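Long-range contacts in protection of telomeres protein poz1 (Schizosaccharomyces pombe, PDB 5WE0), which is a telomeric DNA-binding protein that negatively regulates telomerase and telomere length: residues A[60-65]-A[219-224]; A[148-153]-A[205-210]; A[162-167]-A[187-192]. All blocks are in the same frame, centred on the assembly; numbering follows the deposited sequence.

The three contacts lie along an all-helical chain whose build is consistent with the TRFH-like fold known for telomere proteins. They are nested in sequence: contact 3 falls inside the loop closed by contact 2, and contact 2 inside that of contact 1. Contact 1 joins helix 54-64 to helix 209-230. Contact 2 sets helix 130-157 against the link between helices 193-206 and 209-230. Their centres are about 17 Å apart, and Phe-65 packs on both Ile-148 and Trp-209. Contact 3 joins helices 164-174 and 179-188. Ala-153 of contact 2 touches Phe-167 of contact 3. From the buried centre to the outlying helices, about 30 Å between centres, the contacts join sequence-distant helices into one body.

Contact 1 of 3, residues A[60-65]-A[219-224]; sequences FIEYCF and YIQCTK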
loop_
_atom_site.group_PDB
_atom_site.type_symbol
_atom_site.label_atom_id
_atom_site.label_comp_id
_atom_site.label_asym_id
_atom_site.label_seq_id
_atom_site.Cartn_x
_atom_site.Cartn_y
_atom_site.Cartn_z
ATOM N N PHE A 60 -0.239 -1.466 7.195
ATOM C CA PHE A 60 0.815 -0.637 6.624
ATOM C C PHE A 60 0.256 0.289 5.559
ATOM O O PHE A 60 0.533 1.490 5.560
ATOM C CB PHE A 60 1.933 -1.480 6.018
ATOM C CG PHE A 60 2.925 -0.637 5.287
ATOM C CD1 PHE A 60 3.871 0.099 5.988
ATOM C CD2 PHE A 60 2.845 -0.480 3.904
ATOM C CE1 PHE A 60 4.756 0.921 5.315
ATOM C CE2 PHE A 60 3.719 0.347 3.236
ATOM C CZ PHE A 60 4.671 1.049 3.938
ATOM N N ILE A 61 -0.552 -0.254 4.651
ATOM C CA ILE A 61 -1.122 0.556 3.574
ATOM C C ILE A 61 -2.017 1.654 4.144
ATOM O O ILE A 61 -1.965 2.807 3.702
ATOM C CB ILE A 61 -1.895 -0.348 2.584
ATOM C CG1 ILE A 61 -0.925 -1.258 1.839
ATOM C CG2 ILE A 61 -2.750 0.494 1.636
ATOM C CD1 ILE A 61 0.187 -0.494 1.081
ATOM N N GLU A 62 -2.868 1.307 5.121
ATOM C CA GLU A 62 -3.717 2.317 5.745
ATOM C C GLU A 62 -2.878 3.406 6.426
ATOM O O GLU A 62 -3.228 4.589 6.381
ATOM C CB GLU A 62 -4.650 1.645 6.752
ATOM C CG GLU A 62 -5.650 0.668 6.097
ATOM C CD GLU A 62 -6.490 -0.070 7.120
ATOM O OE1 GLU A 62 -5.970 -0.328 8.238
ATOM O OE2 GLU A 62 -7.669 -0.401 6.804
ATOM N N TYR A 63 -1.781 3.019 7.085
ATOM C CA TYR A 63 -0.942 3.989 7.786
ATOM C C TYR A 63 -0.134 4.820 6.794
ATOM O O TYR A 63 -0.181 6.053 6.815
ATOM C CB TYR A 63 -0.019 3.246 8.763
ATOM C CG TYR A 63 0.873 4.129 9.642
ATOM C CD1 TYR A 63 0.351 5.218 10.336
ATOM C CD2 TYR A 63 2.233 3.855 9.789
ATOM C CE1 TYR A 63 1.168 6.019 11.137
ATOM C CE2 TYR A 63 3.047 4.645 10.589
ATOM C CZ TYR A 63 2.507 5.717 11.258
ATOM O OH TYR A 63 3.303 6.492 12.047
ATOM N N CYS A 64 0.529 4.145 5.851
ATOM C CA CYS A 64 1.376 4.808 4.860
ATOM C C CYS A 64 0.628 5.890 4.080
ATOM O O CYS A 64 1.156 6.986 3.853
ATOM C CB CYS A 64 1.929 3.754 3.908
ATOM S SG CYS A 64 2.954 4.413 2.612
ATOM N N PHE A 65 -0.577 5.587 3.606
ATOM C CA PHE A 65 -1.334 6.540 2.808
ATOM C C PHE A 65 -2.369 7.281 3.636
ATOM O O PHE A 65 -3.176 8.031 3.074
ATOM C CB PHE A 65 -1.989 5.842 1.601
ATOM C CG PHE A 65 -0.983 5.317 0.627
ATOM C CD1 PHE A 65 -0.299 6.183 -0.208
ATOM C CD2 PHE A 65 -0.669 3.971 0.595
ATOM C CE1 PHE A 65 0.669 5.713 -1.074
ATOM C CE2 PHE A 65 0.284 3.492 -0.282
ATOM C CZ PHE A 65 0.962 4.367 -1.111
ATOM N N TYR A 219 -10.729 0.138 -2.005
ATOM C CA TYR A 219 -10.079 -1.133 -2.294
ATOM C C TYR A 219 -9.812 -1.915 -1.012
ATOM O O TYR A 219 -10.007 -3.132 -0.964
ATOM C CB TYR A 219 -8.763 -0.921 -3.064
ATOM C CG TYR A 219 -8.036 -2.230 -3.176
ATOM C CD1 TYR A 219 -8.507 -3.242 -4.033
ATOM C CD2 TYR A 219 -6.939 -2.500 -2.376
ATOM C CE1 TYR A 219 -7.870 -4.471 -4.096
ATOM C CE2 TYR A 219 -6.290 -3.706 -2.430
ATOM C CZ TYR A 219 -6.760 -4.693 -3.283
ATOM O OH TYR A 219 -6.103 -5.902 -3.299
ATOM N N ILE A 220 -9.308 -1.239 0.018
ATOM C CA ILE A 220 -8.988 -1.916 1.272
ATOM C C ILE A 220 -10.256 -2.447 1.928
ATOM O O ILE A 220 -10.277 -3.562 2.450
ATOM C CB ILE A 220 -8.208 -0.963 2.202
ATOM C CG1 ILE A 220 -6.808 -0.653 1.608
ATOM C CG2 ILE A 220 -8.092 -1.564 3.618
ATOM C CD1 ILE A 220 -5.869 -1.893 1.488
ATOM N N GLN A 221 -11.330 -1.651 1.921
ATOM C CA GLN A 221 -12.580 -2.064 2.558
ATOM C C GLN A 221 -13.237 -3.212 1.790
ATOM O O GLN A 221 -13.786 -4.145 2.393
ATOM C CB GLN A 221 -13.530 -0.860 2.658
ATOM C CG GLN A 221 -13.070 0.245 3.655
ATOM C CD GLN A 221 -12.813 -0.287 5.086
ATOM O OE1 GLN A 221 -11.663 -0.529 5.484
ATOM N NE2 GLN A 221 -13.891 -0.469 5.856
ATOM N N CYS A 222 -13.207 -3.137 0.456
ATOM C CA CYS A 222 -13.699 -4.217 -0.386
ATOM C C CYS A 222 -12.952 -5.508 -0.099
ATOM O O CYS A 222 -13.564 -6.564 0.125
ATOM C CB CYS A 222 -13.535 -3.827 -1.858
ATOM S SG CYS A 222 -14.245 -5.007 -3.058
ATOM N N THR A 223 -11.623 -5.420 -0.033
ATOM C CA THR A 223 -10.796 -6.590 0.242
ATOM C C THR A 223 -11.096 -7.171 1.619
ATOM O O THR A 223 -11.265 -8.387 1.755
ATOM C CB THR A 223 -9.315 -6.208 0.148
ATOM O OG1 THR A 223 -9.020 -5.762 -1.178
ATOM C CG2 THR A 223 -8.429 -7.388 0.454
ATOM N N LYS A 224 -11.196 -6.307 2.646
ATOM C CA LYS A 224 -11.520 -6.755 4.003
ATOM C C LYS A 224 -12.839 -7.503 4.031
ATOM O O LYS A 224 -12.956 -8.555 4.669
ATOM C CB LYS A 224 -11.621 -5.566 4.961
ATOM C CG LYS A 224 -10.328 -4.953 5.468
ATOM C CD LYS A 224 -10.680 -3.922 6.565
ATOM C CE LYS A 224 -9.500 -3.047 6.916
ATOM N NZ LYS A 224 -9.902 -1.769 7.557
#
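Glu-62 and Lys-224 reach toward each other tip to tip and make the salt bridge of this contact. Lys-224 NZ lies 2.7 Å from Glu-62 OE2, on the syn side of that oxygen. Both chains run extended beyond CG, which carries the charges across the gap between the helices. The polar end is the tight part. Lys-224 NZ also donates to Gln-221 OE1, at 3.0 Å and in the plane of the amide carbonyl. The segment just after helix 2-18 completes the network: Gln-221 NE2 bonds to the backbone oxygen of Glu-21, His-23 ND1 to Glu-62 OE2, and the backbone N of Tyr-24 to Glu-62 OE1. An alanine in place of Lys-224 would probably leave the buried charge of Glu-62 without its mate and Gln-221 OE1 without this donor.

The frame is a pair of nearly antiparallel helices, consistent with a TRFH-like helical fold. The short segment axes make an angle of 161° and come no closer than 11.8 Å. At that spacing the side chains must bridge the gap, and the apolar part is sparser than the polar end. Ile-61 CG2 meets Ile-220 CD1 at 3.9 Å, the one apolar pair across the two segments. Ile-220 CG2 stands anti to its backbone N and comes 3.4 Å from Glu-62 OE2, so a methyl group lies beside the salt bridge. Gln-221 is partly exposed. It packs on an aromatic side chain of another protein, and the Tyr-63 ring of helix 54-64 likewise stacks on an aromatic side chain of another protein.

Contact 2 of 3, residues A[148-153]-A[205-210]; sequences ICRWMA and KKMPWS
Trp-151 and Trp-209 form a T-shaped (edge-to-face) pair between helix 130-157 and the short link through Met-207 and Pro-208 that joins helix 193-206 to helix 209-230. The edge of Trp-209 points at the face of Trp-151. The Trp-151 five-membered ring and the Trp-209 six-membered ring have centroids 5.0 Å apart and planes at 66°. Trp-209 CG is anti to its backbone N (chi1 180°). Its CE3 is the atom over the Trp-151 face, 3.7 Å from Trp-151 CG, and CZ3 lies near the same atom. The same face takes a CH-pi contact, with Trp-209 CB 3.9 Å from the centroid of the Trp-151 six-membered ring. The Met-207 carbonyl oxygen lies in the plane of the Trp-151 ring, at its edge, and accepts a weak bond from NE1 (3.5 Å, 147°). Arg-150 crosses Met-207 at about a right angle. Its NH1, buried and without a polar partner in the model, comes doubtfully close to Met-207 CB.

The next shell sets the two indoles. Phe-154 meets Trp-151 edge-to-face, and Trp-91 does the same to Trp-209. Arg-150 NH2 makes a weak bond to the backbone of another protein. Ile-148, packed on Phe-65 and on helix 93-115, brings its CG1 to the edge of the Trp-209 ring, 4.0 Å from CH2.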
loop_
_atom_site.group_PDB
_atom_site.type_symbol
_atom_site.label_atom_id
_atom_site.label_comp_id
_atom_site.label_asym_id
_atom_site.label_seq_id
_atom_site.Cartn_x
_atom_site.Cartn_y
_atom_site.Cartn_z
ATOM N N ILE A 148 -0.823 5.657 -7.400
ATOM C CA ILE A 148 0.366 5.675 -6.559
ATOM C C ILE A 148 1.623 5.831 -7.413
ATOM O O ILE A 148 2.507 6.655 -7.106
ATOM C CB ILE A 148 0.420 4.399 -5.692
ATOM C CG1 ILE A 148 -0.732 4.383 -4.664
ATOM C CG2 ILE A 148 1.786 4.242 -5.025
ATOM C CD1 ILE A 148 -1.036 2.999 -4.059
ATOM N N CYS A 149 1.725 5.035 -8.495
ATOM C CA CYS A 149 2.896 5.105 -9.380
ATOM C C CYS A 149 3.024 6.472 -10.039
ATOM O O CYS A 149 4.129 6.995 -10.200
ATOM C CB CYS A 149 2.806 4.042 -10.477
ATOM S SG CYS A 149 2.790 2.371 -9.854
ATOM N N ARG A 150 1.907 7.033 -10.475
ATOM C CA ARG A 150 1.934 8.328 -11.127
ATOM C C ARG A 150 2.354 9.425 -10.148
ATOM O O ARG A 150 3.156 10.310 -10.491
ATOM C CB ARG A 150 0.565 8.613 -11.724
ATOM C CG ARG A 150 0.576 9.822 -12.608
ATOM C CD ARG A 150 -0.301 9.594 -13.817
ATOM N NE ARG A 150 -1.490 10.410 -13.638
ATOM C CZ ARG A 150 -2.419 10.611 -14.557
ATOM N NH1 ARG A 150 -3.446 11.402 -14.275
ATOM N NH2 ARG A 150 -2.312 10.028 -15.742
ATOM N N TRP A 151 1.836 9.385 -8.918
ATOM C CA TRP A 151 2.221 10.427 -7.969
ATOM C C TRP A 151 3.662 10.271 -7.500
ATOM O O TRP A 151 4.338 11.285 -7.270
ATOM C CB TRP A 151 1.240 10.456 -6.801
ATOM C CG TRP A 151 0.044 11.300 -7.186
ATOM C CD1 TRP A 151 -0.940 10.990 -8.105
ATOM C CD2 TRP A 151 -0.248 12.619 -6.721
ATOM N NE1 TRP A 151 -1.836 12.035 -8.213
ATOM C CE2 TRP A 151 -1.433 13.043 -7.371
ATOM C CE3 TRP A 151 0.363 13.472 -5.801
ATOM C CZ2 TRP A 151 -2.015 14.278 -7.119
ATOM C CZ3 TRP A 151 -0.197 14.713 -5.572
ATOM C CH2 TRP A 151 -1.380 15.107 -6.224
ATOM N N MET A 152 4.167 9.031 -7.408
ATOM C CA MET A 152 5.600 8.830 -7.201
ATOM C C MET A 152 6.401 9.411 -8.366
ATOM O O MET A 152 7.409 10.094 -8.158
ATOM C CB MET A 152 5.916 7.343 -7.027
ATOM C CG MET A 152 7.353 7.040 -6.602
ATOM S SD MET A 152 7.709 7.699 -4.956
ATOM C CE MET A 152 9.011 8.897 -5.279
ATOM N N ALA A 153 5.951 9.172 -9.597
ATOM C CA ALA A 153 6.606 9.766 -10.759
ATOM C C ALA A 153 6.569 11.289 -10.693
ATOM O O ALA A 153 7.586 11.947 -10.929
ATOM C CB ALA A 153 5.941 9.274 -12.047
ATOM N N LYS A 205 -3.858 18.400 -11.351
ATOM C CA LYS A 205 -5.212 18.948 -11.373
ATOM C C LYS A 205 -6.170 18.027 -12.126
ATOM O O LYS A 205 -7.330 17.872 -11.727
ATOM C CB LYS A 205 -5.201 20.356 -11.979
ATOM C CG LYS A 205 -4.725 21.447 -10.998
ATOM C CD LYS A 205 -5.801 21.768 -9.941
ATOM C CE LYS A 205 -5.325 22.800 -8.910
ATOM N NZ LYS A 205 -4.520 23.926 -9.503
ATOM N N LYS A 206 -5.699 17.397 -13.206
ATOM C CA LYS A 206 -6.501 16.436 -13.966
ATOM C C LYS A 206 -6.849 15.183 -13.168
ATOM O O LYS A 206 -7.712 14.408 -13.596
ATOM C CB LYS A 206 -5.746 16.020 -15.234
ATOM C CG LYS A 206 -6.292 16.576 -16.541
ATOM C CD LYS A 206 -5.315 16.328 -17.707
ATOM C CE LYS A 206 -4.564 17.608 -18.075
ATOM N NZ LYS A 206 -3.254 17.368 -18.767
ATOM N N MET A 207 -6.196 14.960 -12.032
ATOM C CA MET A 207 -6.257 13.665 -11.377
ATOM C C MET A 207 -5.850 13.812 -9.910
ATOM O O MET A 207 -4.798 13.302 -9.498
ATOM C CB MET A 207 -5.356 12.675 -12.119
ATOM C CG MET A 207 -5.797 11.245 -11.894
ATOM S SD MET A 207 -7.227 10.747 -12.880
ATOM C CE MET A 207 -8.592 11.212 -11.816
ATOM N N PRO A 208 -6.652 14.506 -9.100
ATOM C CA PRO A 208 -6.186 14.908 -7.765
ATOM C C PRO A 208 -5.995 13.712 -6.858
ATOM O O PRO A 208 -6.612 12.660 -7.037
ATOM C CB PRO A 208 -7.301 15.830 -7.251
ATOM C CG PRO A 208 -8.514 15.402 -8.014
ATOM C CD PRO A 208 -8.011 14.999 -9.381
ATOM N N TRP A 209 -5.115 13.880 -5.868
ATOM C CA TRP A 209 -4.850 12.763 -4.976
ATOM C C TRP A 209 -6.106 12.305 -4.239
ATOM O O TRP A 209 -6.215 11.123 -3.893
ATOM C CB TRP A 209 -3.750 13.097 -3.968
ATOM C CG TRP A 209 -3.536 11.927 -3.097
ATOM C CD1 TRP A 209 -3.936 11.781 -1.802
ATOM C CD2 TRP A 209 -2.970 10.668 -3.493
ATOM N NE1 TRP A 209 -3.627 10.510 -1.349
ATOM C CE2 TRP A 209 -3.033 9.807 -2.367
ATOM C CE3 TRP A 209 -2.410 10.188 -4.680
ATOM C CZ2 TRP A 209 -2.543 8.491 -2.396
ATOM C CZ3 TRP A 209 -1.928 8.869 -4.708
ATOM C CH2 TRP A 209 -1.987 8.050 -3.570
ATOM N N SER A 210 -7.076 13.202 -4.021
ATOM C CA SER A 210 -8.277 12.815 -3.285
ATOM C C SER A 210 -9.010 11.653 -3.960
ATOM O O SER A 210 -9.647 10.854 -3.275
ATOM C CB SER A 210 -9.236 13.995 -3.142
ATOM O OG SER A 210 -9.618 14.456 -4.424
#

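Contact 3 of 3, residues A[162-167]-A[187-192]; sequences IDHINF and RLSKHK
His-164 and Ser-189 join by a side-chain hydrogen bond, and the histidine can be followed out to it. Its bond to CB points toward the 187-192 segment. Beyond CB, Ile-162 CG2 lies over the centre of one ring face, 3.7 Å above the plane. Next comes CD2, on the serine side, 3.5 Å from Ser-189 OG. CE1 lies on the lysine side, 3.5 Å from Lys-190 CE. At the tip, NE2 donates to Ser-189 OG at 3.2 Å, with the oxygen 1° out of the ring plane. The Lys-190 chain starts away from the other segment and bends at chi2 and chi4, and its CE ends near NE2. That approach is close and is not a bond; Lys-190 NZ is 4.1 Å from His-164 NE2. The lysine ammonium nearby would probably disfavour a protonated histidine.

Here a helical hairpin is closed: helices 164-174 and 179-188 follow each other, and the start of one meets the end of the other. Asp-163 is the N-cap of the first helix. Its OD1 accepts from Asn-166 N, met from above the carboxylate plane. Its OD2 accepts from Asn-166 ND2 at 2.6 Å, on the syn side, so the amide of Asn-166 holds the cap in place.

Ser-189 is buried. Its OG sits between the backbone N and the carbonyl carbon (chi1 75°) and hydrogen-bonds to the backbone oxygen of Gln-186. Its CB rests at the edge of the Phe-167 ring, 3.6 Å from CE2. Ile-162 CD1 closes on the backbone, 3.3 Å from Ser-189 O. Phe-167 also packs on Phe-156 and Leu-157 of helix 130-157.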
loop_
_atom_site.group_PDB
_atom_site.type_symbol
_atom_site.label_atom_id
_atom_site.label_comp_id
_atom_site.label_asym_id
_atom_site.label_seq_id
_atom_site.Cartn_x
_atom_site.Cartn_y
_atom_site.Cartn_z
ATOM N N ILE A 162 16.907 15.918 -11.107
ATOM C CA ILE A 162 16.172 14.663 -11.035
ATOM C C ILE A 162 17.117 13.532 -10.667
ATOM O O ILE A 162 18.248 13.456 -11.165
ATOM C CB ILE A 162 15.484 14.364 -12.377
ATOM C CG1 ILE A 162 14.310 15.298 -12.594
ATOM C CG2 ILE A 162 15.002 12.901 -12.448
ATOM C CD1 ILE A 162 13.463 14.898 -13.778
ATOM N N ASP A 163 16.641 12.624 -9.814
ATOM C CA ASP A 163 17.345 11.381 -9.507
ATOM C C ASP A 163 16.998 10.351 -10.583
ATOM O O ASP A 163 16.108 9.509 -10.416
ATOM C CB ASP A 163 16.961 10.930 -8.106
ATOM C CG ASP A 163 17.605 9.637 -7.697
ATOM O OD1 ASP A 163 18.243 8.970 -8.542
ATOM O OD2 ASP A 163 17.469 9.292 -6.500
ATOM N N HIS A 164 17.745 10.395 -11.696
ATOM C CA HIS A 164 17.377 9.622 -12.882
ATOM C C HIS A 164 17.544 8.131 -12.669
ATOM O O HIS A 164 16.827 7.337 -13.288
ATOM C CB HIS A 164 18.185 10.059 -14.101
ATOM C CG HIS A 164 17.559 11.185 -14.853
ATOM N ND1 HIS A 164 18.062 12.469 -14.829
ATOM C CD2 HIS A 164 16.457 11.225 -15.639
ATOM C CE1 HIS A 164 17.301 13.250 -15.575
ATOM N NE2 HIS A 164 16.316 12.520 -16.075
ATOM N N ILE A 165 18.509 7.733 -11.843
ATOM C CA ILE A 165 18.767 6.314 -11.636
ATOM C C ILE A 165 17.589 5.650 -10.925
ATOM O O ILE A 165 17.049 4.637 -11.389
ATOM C CB ILE A 165 20.082 6.140 -10.856
ATOM C CG1 ILE A 165 21.269 6.457 -11.782
ATOM C CG2 ILE A 165 20.160 4.728 -10.246
ATOM C CD1 ILE A 165 22.576 6.661 -11.072
ATOM N N ASN A 166 17.171 6.216 -9.789
ATOM C CA ASN A 166 16.026 5.674 -9.061
ATOM C C ASN A 166 14.722 5.890 -9.813
ATOM O O ASN A 166 13.830 5.032 -9.771
ATOM C CB ASN A 166 15.969 6.311 -7.690
ATOM C CG ASN A 166 17.085 5.831 -6.804
ATOM O OD1 ASN A 166 17.435 4.649 -6.810
ATOM N ND2 ASN A 166 17.702 6.755 -6.089
ATOM N N PHE A 167 14.608 7.014 -10.524
ATOM C CA PHE A 167 13.443 7.247 -11.366
ATOM C C PHE A 167 13.276 6.113 -12.371
ATOM O O PHE A 167 12.174 5.577 -12.558
ATOM C CB PHE A 167 13.588 8.588 -12.094
ATOM C CG PHE A 167 12.343 9.032 -12.798
ATOM C CD1 PHE A 167 11.102 8.661 -12.330
ATOM C CD2 PHE A 167 12.418 9.760 -13.963
ATOM C CE1 PHE A 167 9.956 9.058 -12.995
ATOM C CE2 PHE A 167 11.285 10.154 -14.629
ATOM C CZ PHE A 167 10.054 9.811 -14.147
ATOM N N ARG A 187 11.195 11.258 -21.818
ATOM C CA ARG A 187 11.409 12.557 -22.451
ATOM C C ARG A 187 11.169 13.691 -21.465
ATOM O O ARG A 187 11.944 14.652 -21.399
ATOM C CB ARG A 187 10.491 12.731 -23.661
ATOM C CG ARG A 187 10.935 12.053 -24.947
ATOM C CD ARG A 187 10.148 12.636 -26.106
ATOM N NE ARG A 187 8.716 12.484 -25.878
ATOM C CZ ARG A 187 8.018 11.445 -26.311
ATOM N NH1 ARG A 187 8.643 10.493 -26.986
ATOM N NH2 ARG A 187 6.715 11.354 -26.070
ATOM N N LEU A 188 10.094 13.590 -20.696
ATOM C CA LEU A 188 9.688 14.657 -19.796
ATOM C C LEU A 188 10.672 14.860 -18.649
ATOM O O LEU A 188 10.831 15.988 -18.161
ATOM C CB LEU A 188 8.317 14.311 -19.257
ATOM C CG LEU A 188 7.832 15.091 -18.065
ATOM C CD1 LEU A 188 7.755 16.578 -18.410
ATOM C CD2 LEU A 188 6.527 14.487 -17.763
ATOM N N SER A 189 11.355 13.794 -18.223
ATOM C CA SER A 189 12.393 13.939 -17.219
ATOM C C SER A 189 13.565 14.747 -17.748
ATOM O O SER A 189 14.345 15.282 -16.952
ATOM C CB SER A 189 12.862 12.562 -16.753
ATOM O OG SER A 189 13.682 11.931 -17.722
ATOM N N LYS A 190 13.691 14.872 -19.068
ATOM C CA LYS A 190 14.763 15.659 -19.661
ATOM C C LYS A 190 14.358 17.096 -19.975
ATOM O O LYS A 190 15.248 17.910 -20.238
ATOM C CB LYS A 190 15.290 14.960 -20.922
ATOM C CG LYS A 190 15.956 13.616 -20.616
ATOM C CD LYS A 190 17.248 13.824 -19.814
ATOM C CE LYS A 190 17.624 12.592 -18.984
ATOM N NZ LYS A 190 17.632 11.317 -19.761
ATOM N N HIS A 191 13.057 17.431 -19.954
ATOM C CA HIS A 191 12.645 18.832 -19.972
ATOM C C HIS A 191 13.233 19.581 -18.783
ATOM O O HIS A 191 13.641 18.994 -17.773
ATOM C CB HIS A 191 11.120 19.001 -19.924
ATOM C CG HIS A 191 10.407 18.672 -21.197
ATOM N ND1 HIS A 191 11.006 18.774 -22.434
ATOM C CD2 HIS A 191 9.124 18.299 -21.427
ATOM C CE1 HIS A 191 10.130 18.445 -23.369
ATOM N NE2 HIS A 191 8.981 18.157 -22.786
ATOM N N LYS A 192 13.228 20.905 -18.895
ATOM C CA LYS A 192 13.786 21.722 -17.840
ATOM C C LYS A 192 12.751 21.880 -16.713
ATOM O O LYS A 192 11.565 21.591 -16.879
ATOM C CB LYS A 192 14.289 23.038 -18.454
ATOM C CG LYS A 192 15.199 23.973 -17.622
ATOM C CD LYS A 192 15.960 23.375 -16.378
ATOM C CE LYS A 192 16.720 22.085 -16.550
ATOM N NZ LYS A 192 17.378 21.660 -15.283
#